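Long-range contacts in phosphate-specific transport system accessory protein PhoU homolog (Streptococcus pneumoniae, PDB 2I0M), which probably takes part in regulating phosphate uptake, working in the cytoplasm as a homodimer: residues L7-L12 and R78-I83; S15-G20 and D132-F137; A98-A103 and L184-H189. All blocks are in the same frame, centred on the assembly; numbering follows the deposited sequence.

The three contacts are strung along an elongated, all-helical chain. Interaction 1 joins helices 5-35 and 74-105 near one end. Interaction 2, its centre about 12 Å away, uses helix 5-35 again but reaches over to helix 117-136, and the two touch where I83 packs on F16 and F137. Interaction 3 lies on the opposite side of the chain's centre, about 32 Å from interaction 1 and about 23 Å from interaction 2, centre to centre, and pairs helix 74-105 with helix 177-209. Along the sequence interaction 1 closes before interaction 3 opens, whereas interaction 2 crosses both. Interactions 2 and 3 are consistent with tying the two PhoU halves together at well-separated points.

Interaction 1 (L7-L12 and R78-I83); sequences LELHEL and RFVISI. With ZN (zinc ion), chain C.
Behind F79, V80 and I83, which meet L9 and L12, R78 O is gripped twice within its own helix: by S82 N, in the usual helical bond, and by the hydroxyl S82 OG, which arrives from the opposite face of the carbonyl plane. The contact joins the first and third helices of an up-down-up three-helix bundle, nearly parallel at 20°, with helix 39-66 between them in sequence and touching both L12 and I83. A serine suits buried position 82 because its hydroxyl is satisfied by the helix itself. The axes of segments 7-12 and 78-83 come within 11.0 Å, a gap that large apolar side chains bridge. L12 and I83 lie alongside one another, pointing opposite ways, with L12 CD2 3.6 Å from I83 CG2. One turn earlier L9 and V80 are roughly perpendicular, L9 CD2 lying 3.9 Å from V80 CG2. In F79, CG anti to the backbone N (chi1 176°) turns the side chain to helix 5-35; there CE2 lies 3.7 Å from L9 O, while I83 CG1 lies over one face of the ring, toward the rim. On the side of helix 5-35 turned from this apolar seam, H10 NE2 binds a zinc ion at 2.2 Å.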
loop_
_atom_site.group_PDB
_atom_site.type_symbol
_atom_site.label_atom_id
_atom_site.label_comp_id
_atom_site.label_asym_id
_atom_site.label_seq_id
_atom_site.Cartn_x
_atom_site.Cartn_y
_atom_site.Cartn_z
ATOM N N LEU A 7 -20.059 18.229 -15.658
ATOM C CA LEU A 7 -20.992 18.012 -14.547
ATOM C C LEU A 7 -20.935 16.560 -14.053
ATOM O O LEU A 7 -20.993 16.302 -12.851
ATOM C CB LEU A 7 -22.420 18.411 -14.951
ATOM C CG LEU A 7 -23.543 18.442 -13.905
ATOM C CD1 LEU A 7 -23.163 19.240 -12.653
ATOM C CD2 LEU A 7 -24.830 18.992 -14.517
ATOM N N GLU A 8 -20.804 15.630 -14.993
ATOM C CA GLU A 8 -20.629 14.204 -14.701
ATOM C C GLU A 8 -19.326 13.882 -13.945
ATOM O O GLU A 8 -19.325 13.087 -12.998
ATOM C CB GLU A 8 -20.660 13.414 -16.004
ATOM C CG GLU A 8 -21.151 11.993 -15.851
ATOM C CD GLU A 8 -22.652 11.921 -15.748
ATOM O OE1 GLU A 8 -23.190 12.257 -14.668
ATOM O OE2 GLU A 8 -23.288 11.527 -16.750
ATOM N N LEU A 9 -18.225 14.495 -14.376
ATOM C CA LEU A 9 -16.946 14.364 -13.685
ATOM C C LEU A 9 -17.048 14.910 -12.269
ATOM O O LEU A 9 -16.633 14.261 -11.310
ATOM C CB LEU A 9 -15.829 15.088 -14.444
ATOM C CG LEU A 9 -15.462 14.548 -15.824
ATOM C CD1 LEU A 9 -14.123 15.126 -16.280
ATOM C CD2 LEU A 9 -15.422 13.037 -15.814
ATOM N N HIS A 10 -17.603 16.111 -12.159
ATOM C CA HIS A 10 -17.823 16.755 -10.876
ATOM C C HIS A 10 -18.624 15.859 -9.938
ATOM O O HIS A 10 -18.292 15.736 -8.759
ATOM C CB HIS A 10 -18.535 18.096 -11.057
ATOM C CG HIS A 10 -19.071 18.640 -9.777
ATOM N ND1 HIS A 10 -18.266 19.260 -8.845
ATOM C CD2 HIS A 10 -20.305 18.579 -9.234
ATOM C CE1 HIS A 10 -18.992 19.591 -7.798
ATOM N NE2 HIS A 10 -20.232 19.194 -8.013
ATOM N N GLU A 11 -19.675 15.236 -10.469
ATOM C CA GLU A 11 -20.478 14.280 -9.702
ATOM C C GLU A 11 -19.683 13.041 -9.310
ATOM O O GLU A 11 -19.843 12.533 -8.213
ATOM C CB GLU A 11 -21.763 13.910 -10.454
ATOM C CG GLU A 11 -22.929 14.853 -10.150
ATOM C CD GLU A 11 -23.986 14.905 -11.254
ATOM O OE1 GLU A 11 -24.794 15.869 -11.257
ATOM O OE2 GLU A 11 -24.022 13.994 -12.116
ATOM N N LEU A 12 -18.813 12.572 -10.208
ATOM C CA LEU A 12 -17.884 11.486 -9.898
ATOM C C LEU A 12 -16.925 11.874 -8.770
ATOM O O LEU A 12 -16.638 11.073 -7.884
ATOM C CB LEU A 12 -17.081 11.072 -11.141
ATOM C CG LEU A 12 -16.473 9.659 -11.246
ATOM C CD1 LEU A 12 -15.128 9.717 -11.964
ATOM C CD2 LEU A 12 -16.320 8.961 -9.910
ATOM N N ARG A 78 -6.592 11.973 -17.021
ATOM C CA ARG A 78 -5.830 11.969 -15.781
ATOM C C ARG A 78 -6.764 11.997 -14.586
ATOM O O ARG A 78 -6.470 11.403 -13.552
ATOM C CB ARG A 78 -4.870 13.167 -15.727
ATOM C CG ARG A 78 -3.926 13.238 -16.929
ATOM C CD ARG A 78 -2.546 13.745 -16.545
ATOM N NE ARG A 78 -2.559 15.126 -16.066
ATOM C CZ ARG A 78 -2.473 16.204 -16.841
ATOM N NH1 ARG A 78 -2.388 16.087 -18.160
ATOM N NH2 ARG A 78 -2.486 17.409 -16.292
ATOM N N PHE A 79 -7.898 12.666 -14.747
ATOM C CA PHE A 79 -8.847 12.817 -13.662
ATOM C C PHE A 79 -9.505 11.496 -13.315
ATOM O O PHE A 79 -9.397 11.048 -12.199
ATOM C CB PHE A 79 -9.910 13.885 -13.949
ATOM C CG PHE A 79 -10.944 13.982 -12.865
ATOM C CD1 PHE A 79 -10.693 14.728 -11.713
ATOM C CD2 PHE A 79 -12.143 13.286 -12.963
ATOM C CE1 PHE A 79 -11.627 14.813 -10.703
ATOM C CE2 PHE A 79 -13.074 13.350 -11.951
ATOM C CZ PHE A 79 -12.823 14.119 -10.817
ATOM N N VAL A 80 -10.188 10.888 -14.280
ATOM C CA VAL A 80 -10.875 9.612 -14.076
ATOM C C VAL A 80 -9.889 8.519 -13.576
ATOM O O VAL A 80 -10.239 7.717 -12.699
ATOM C CB VAL A 80 -11.651 9.193 -15.353
ATOM C CG1 VAL A 80 -12.210 7.797 -15.238
ATOM C CG2 VAL A 80 -12.768 10.177 -15.639
ATOM N N ILE A 81 -8.662 8.524 -14.107
ATOM C CA ILE A 81 -7.609 7.596 -13.667
ATOM C C ILE A 81 -7.244 7.848 -12.200
ATOM O O ILE A 81 -6.967 6.920 -11.454
ATOM C CB ILE A 81 -6.333 7.704 -14.560
ATOM C CG1 ILE A 81 -6.611 7.183 -15.989
ATOM C CG2 ILE A 81 -5.146 6.944 -13.927
ATOM C CD1 ILE A 81 -5.443 7.372 -16.990
ATOM N N SER A 82 -7.265 9.112 -11.793
ATOM C CA SER A 82 -6.957 9.498 -10.425
ATOM C C SER A 82 -8.033 9.044 -9.438
ATOM O O SER A 82 -7.722 8.662 -8.327
ATOM C CB SER A 82 -6.768 11.016 -10.331
ATOM O OG SER A 82 -5.678 11.433 -11.130
ATOM N N ILE A 83 -9.296 9.121 -9.842
ATOM C CA ILE A 83 -10.407 8.667 -9.014
ATOM C C ILE A 83 -10.345 7.134 -8.853
ATOM O O ILE A 83 -10.442 6.624 -7.737
ATOM C CB ILE A 83 -11.766 9.116 -9.598
ATOM C CG1 ILE A 83 -11.886 10.660 -9.636
ATOM C CG2 ILE A 83 -12.921 8.430 -8.880
ATOM C CD1 ILE A 83 -12.152 11.392 -8.293
HETATM ZN ZN ZN C . -22.018 19.621 -6.842
#

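Interaction 2 (S15-G20 and D132-F137); sequences SFLGLG and DLLVAF
F16 and F137 meet with one ring atom pressed into the middle of a face: F16 CE1 stands 3.5 Å above the plane of the F137 ring, over its centre. The planes are inclined at 45° and the centroids lie 4.7 Å apart. Both phenylalanines carry CG anti to the backbone N (chi1 167° for F16, -165° for F137), which sets both CG atoms toward the partner segment. The leucines take the other common helical choice, CG anti to the carbonyl carbon and beside the backbone N. From there L17 extends CD2 to within 3.9 Å of L134 O and also touches F137 CB, a branched methyl end well suited to bridging backbone and side chain at once. L134 in turn lays CD1 against bare backbone, 3.4 Å from G20 C. Glycine suits that place: with no side chain of its own, G20 lets the leucine methyl rest directly on the peptide, letting the two helices approach closely, with the CA atoms of L17 and L134 6.4 Å apart. F16 also packs on I83, S86 and L90 of helix 74-105, and F137 on I200 and L204 of helix 177-209. The apolar pairing thus joins helices from the N-terminal and C-terminal halves of the chain, in keeping with the PhoU fold of two three-helix bundles packed side by side.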
loop_
_atom_site.group_PDB
_atom_site.type_symbol
_atom_site.label_atom_id
_atom_site.label_comp_id
_atom_site.label_asym_id
_atom_site.label_seq_id
_atom_site.Cartn_x
_atom_site.Cartn_y
_atom_site.Cartn_z
ATOM N N SER A 15 -18.874 11.551 -5.432
ATOM C CA SER A 15 -18.949 10.140 -5.038
ATOM C C SER A 15 -17.691 9.713 -4.287
ATOM O O SER A 15 -17.777 9.065 -3.247
ATOM C CB SER A 15 -19.125 9.229 -6.262
ATOM O OG SER A 15 -20.413 9.374 -6.833
ATOM N N PHE A 16 -16.536 10.090 -4.834
ATOM C CA PHE A 16 -15.223 9.775 -4.273
ATOM C C PHE A 16 -14.968 10.445 -2.908
ATOM O O PHE A 16 -14.497 9.794 -1.976
ATOM C CB PHE A 16 -14.137 10.122 -5.311
ATOM C CG PHE A 16 -12.745 10.130 -4.755
ATOM C CD1 PHE A 16 -12.141 11.331 -4.395
ATOM C CD2 PHE A 16 -12.037 8.928 -4.577
ATOM C CE1 PHE A 16 -10.871 11.341 -3.867
ATOM C CE2 PHE A 16 -10.760 8.932 -4.033
ATOM C CZ PHE A 16 -10.163 10.135 -3.690
ATOM N N LEU A 17 -15.293 11.732 -2.785
ATOM C CA LEU A 17 -15.230 12.426 -1.483
ATOM C C LEU A 17 -16.171 11.819 -0.430
ATOM O O LEU A 17 -15.787 11.681 0.744
ATOM C CB LEU A 17 -15.484 13.940 -1.628
ATOM C CG LEU A 17 -14.552 14.668 -2.604
ATOM C CD1 LEU A 17 -14.972 16.116 -2.704
ATOM C CD2 LEU A 17 -13.109 14.570 -2.198
ATOM N N GLY A 18 -17.386 11.458 -0.864
ATOM C CA GLY A 18 -18.325 10.667 -0.050
ATOM C C GLY A 18 -17.661 9.413 0.511
ATOM O O GLY A 18 -17.708 9.170 1.714
ATOM N N LEU A 19 -17.007 8.636 -0.355
ATOM C CA LEU A 19 -16.254 7.471 0.083
ATOM C C LEU A 19 -15.175 7.847 1.093
ATOM O O LEU A 19 -15.017 7.173 2.098
ATOM C CB LEU A 19 -15.591 6.767 -1.103
ATOM C CG LEU A 19 -15.685 5.245 -1.271
ATOM C CD1 LEU A 19 -14.458 4.650 -2.052
ATOM C CD2 LEU A 19 -15.998 4.451 0.034
ATOM N N GLY A 20 -14.418 8.907 0.793
ATOM C CA GLY A 20 -13.342 9.386 1.661
ATOM C C GLY A 20 -13.825 9.907 3.001
ATOM O O GLY A 20 -13.167 9.711 4.021
ATOM N N ASP A 132 -7.672 17.060 5.817
ATOM C CA ASP A 132 -6.996 18.024 4.938
ATOM C C ASP A 132 -7.063 17.609 3.464
ATOM O O ASP A 132 -7.443 18.401 2.611
ATOM C CB ASP A 132 -5.542 18.234 5.373
ATOM C CG ASP A 132 -5.423 19.001 6.703
ATOM O OD1 ASP A 132 -6.423 19.550 7.220
ATOM O OD2 ASP A 132 -4.300 19.048 7.241
ATOM N N LEU A 133 -6.755 16.348 3.188
ATOM C CA LEU A 133 -6.801 15.813 1.831
ATOM C C LEU A 133 -8.182 15.982 1.201
ATOM O O LEU A 133 -8.289 16.452 0.078
ATOM C CB LEU A 133 -6.367 14.343 1.801
ATOM C CG LEU A 133 -6.472 13.614 0.445
ATOM C CD1 LEU A 133 -5.579 14.285 -0.630
ATOM C CD2 LEU A 133 -6.139 12.139 0.562
ATOM N N LEU A 134 -9.228 15.610 1.927
ATOM C CA LEU A 134 -10.606 15.759 1.438
ATOM C C LEU A 134 -11.009 17.189 1.085
ATOM O O LEU A 134 -11.724 17.394 0.112
ATOM C CB LEU A 134 -11.621 15.111 2.395
ATOM C CG LEU A 134 -11.374 13.612 2.614
ATOM C CD1 LEU A 134 -12.529 13.006 3.382
ATOM C CD2 LEU A 134 -11.149 12.842 1.310
ATOM N N VAL A 135 -10.560 18.168 1.867
ATOM C CA VAL A 135 -10.757 19.589 1.528
ATOM C C VAL A 135 -9.872 19.996 0.326
ATOM O O VAL A 135 -10.334 20.689 -0.583
ATOM C CB VAL A 135 -10.453 20.520 2.736
ATOM C CG1 VAL A 135 -10.568 21.991 2.349
ATOM C CG2 VAL A 135 -11.373 20.203 3.921
ATOM N N ALA A 136 -8.608 19.570 0.338
ATOM C CA ALA A 136 -7.656 19.913 -0.724
ATOM C C ALA A 136 -7.986 19.294 -2.094
ATOM O O ALA A 136 -7.710 19.892 -3.118
ATOM C CB ALA A 136 -6.239 19.522 -0.310
ATOM N N PHE A 137 -8.579 18.101 -2.107
ATOM C CA PHE A 137 -8.724 17.327 -3.344
ATOM C C PHE A 137 -9.507 18.049 -4.474
ATOM O O PHE A 137 -9.025 18.093 -5.602
ATOM C CB PHE A 137 -9.285 15.927 -3.041
ATOM C CG PHE A 137 -9.147 14.962 -4.167
ATOM C CD1 PHE A 137 -8.194 13.945 -4.113
ATOM C CD2 PHE A 137 -9.984 15.039 -5.289
ATOM C CE1 PHE A 137 -8.047 13.027 -5.181
ATOM C CE2 PHE A 137 -9.834 14.128 -6.371
ATOM C CZ PHE A 137 -8.867 13.122 -6.303
#

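Interaction 3 (A98-A103 and L184-H189); sequences AGIAKA and LYIIGH
G99 CA packs against one face of the H189 imidazole, offset toward the rim, in a CH-pi contact 3.9 Å from the ring centroid and 25° off the ring normal. Glycine suits the place because a CB would point at the ring and clash with H189 NE2. In H189, CG anti to the carbonyl carbon (chi1 -76°) lies on the G99 side of CB, and the ring also meets that of H96. H189 CB is packed tightly, 3.5 Å from I100 CG1, the two side chains lying antiparallel, flank to flank. Segments 98-103 and 184-189 run antiparallel, at 167°, their axes 9.0 Å apart at closest, and so join helices 74-105 and 177-209. The PhoU fold is built of two three-helix bundles, and the contact probably joins one to the other. On the buried side small meets branched: A103 CB approaches I186 CG1 to 3.6 Å, and I100 CD1 rests 3.9 Å from I186 O. On the face of helix 74-105 turned from this contact, A101 packs on A42, I45 and I46 of helix 39-66. The looser side belongs to Y185 and K102: Y185 CB stays 4.8 Å from A103 CB, and the exposed K102 carries its amine away from the contact.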
loop_
_atom_site.group_PDB
_atom_site.type_symbol
_atom_site.label_atom_id
_atom_site.label_comp_id
_atom_site.label_asym_id
_atom_site.label_seq_id
_atom_site.Cartn_x
_atom_site.Cartn_y
_atom_site.Cartn_z
ATOM N N ALA A 98 -10.453 -1.295 9.904
ATOM C CA ALA A 98 -11.063 -2.552 10.373
ATOM C C ALA A 98 -10.038 -3.416 11.095
ATOM O O ALA A 98 -10.389 -4.141 12.029
ATOM C CB ALA A 98 -11.687 -3.351 9.210
ATOM N N GLY A 99 -8.781 -3.343 10.648
ATOM C CA GLY A 99 -7.672 -4.067 11.267
ATOM C C GLY A 99 -7.428 -3.633 12.699
ATOM O O GLY A 99 -7.242 -4.474 13.568
ATOM N N ILE A 100 -7.463 -2.321 12.940
ATOM C CA ILE A 100 -7.366 -1.738 14.291
ATOM C C ILE A 100 -8.539 -2.177 15.185
ATOM O O ILE A 100 -8.368 -2.476 16.374
ATOM C CB ILE A 100 -7.306 -0.194 14.238
ATOM C CG1 ILE A 100 -6.000 0.276 13.606
ATOM C CG2 ILE A 100 -7.443 0.409 15.637
ATOM C CD1 ILE A 100 -5.753 1.809 13.689
ATOM N N ALA A 101 -9.727 -2.217 14.596
ATOM C CA ALA A 101 -10.898 -2.713 15.291
ATOM C C ALA A 101 -10.727 -4.175 15.695
ATOM O O ALA A 101 -11.120 -4.542 16.791
ATOM C CB ALA A 101 -12.159 -2.510 14.443
ATOM N N LYS A 102 -10.121 -4.996 14.832
ATOM C CA LYS A 102 -9.830 -6.400 15.169
ATOM C C LYS A 102 -8.814 -6.538 16.305
ATOM O O LYS A 102 -8.977 -7.381 17.182
ATOM C CB LYS A 102 -9.349 -7.190 13.952
ATOM C CG LYS A 102 -10.306 -7.185 12.778
ATOM C CD LYS A 102 -9.813 -8.104 11.679
ATOM C CE LYS A 102 -10.622 -7.926 10.408
ATOM N NZ LYS A 102 -10.416 -9.073 9.484
ATOM N N ALA A 103 -7.772 -5.711 16.285
ATOM C CA ALA A 103 -6.785 -5.700 17.363
ATOM C C ALA A 103 -7.405 -5.304 18.716
ATOM O O ALA A 103 -6.952 -5.763 19.758
ATOM C CB ALA A 103 -5.619 -4.788 17.011
ATOM N N LEU A 184 1.477 -3.446 18.225
ATOM C CA LEU A 184 2.348 -3.413 17.054
ATOM C C LEU A 184 1.511 -3.354 15.777
ATOM O O LEU A 184 1.781 -2.523 14.908
ATOM C CB LEU A 184 3.340 -4.589 17.021
ATOM C CG LEU A 184 4.524 -4.549 18.004
ATOM C CD1 LEU A 184 5.414 -5.784 17.852
ATOM C CD2 LEU A 184 5.361 -3.268 17.879
ATOM N N TYR A 185 0.488 -4.210 15.680
ATOM C CA TYR A 185 -0.414 -4.208 14.521
ATOM C C TYR A 185 -1.086 -2.858 14.367
ATOM O O TYR A 185 -1.091 -2.301 13.273
ATOM C CB TYR A 185 -1.490 -5.285 14.629
ATOM C CG TYR A 185 -0.971 -6.701 14.739
ATOM C CD1 TYR A 185 0.233 -7.084 14.132
ATOM C CD2 TYR A 185 -1.707 -7.674 15.413
ATOM C CE1 TYR A 185 0.694 -8.383 14.226
ATOM C CE2 TYR A 185 -1.250 -8.978 15.512
ATOM C CZ TYR A 185 -0.055 -9.328 14.914
ATOM O OH TYR A 185 0.405 -10.627 15.014
ATOM N N ILE A 186 -1.627 -2.330 15.469
ATOM C CA ILE A 186 -2.337 -1.061 15.463
ATOM C C ILE A 186 -1.490 0.055 14.859
ATOM O O ILE A 186 -1.962 0.801 13.993
ATOM C CB ILE A 186 -2.829 -0.663 16.887
ATOM C CG1 ILE A 186 -4.031 -1.522 17.278
ATOM C CG2 ILE A 186 -3.179 0.829 16.946
ATOM C CD1 ILE A 186 -4.261 -1.641 18.764
ATOM N N ILE A 187 -0.245 0.168 15.307
ATOM C CA ILE A 187 0.609 1.246 14.813
ATOM C C ILE A 187 1.022 1.007 13.361
ATOM O O ILE A 187 1.214 1.962 12.617
ATOM C CB ILE A 187 1.821 1.566 15.750
ATOM C CG1 ILE A 187 2.814 0.408 15.823
ATOM C CG2 ILE A 187 1.313 1.954 17.128
ATOM C CD1 ILE A 187 4.205 0.818 16.287
ATOM N N GLY A 188 1.103 -0.266 12.966
ATOM C CA GLY A 188 1.326 -0.639 11.574
ATOM C C GLY A 188 0.141 -0.282 10.683
ATOM O O GLY A 188 0.321 0.095 9.513
ATOM N N HIS A 189 -1.070 -0.404 11.228
ATOM C CA HIS A 189 -2.286 -0.044 10.497
ATOM C C HIS A 189 -2.395 1.456 10.265
ATOM O O HIS A 189 -2.856 1.883 9.206
ATOM C CB HIS A 189 -3.539 -0.555 11.203
ATOM C CG HIS A 189 -3.765 -2.025 11.034
ATOM N ND1 HIS A 189 -3.795 -2.635 9.799
ATOM C CD2 HIS A 189 -3.994 -3.005 11.943
ATOM C CE1 HIS A 189 -4.008 -3.931 9.952
ATOM N NE2 HIS A 189 -4.130 -4.182 11.243
#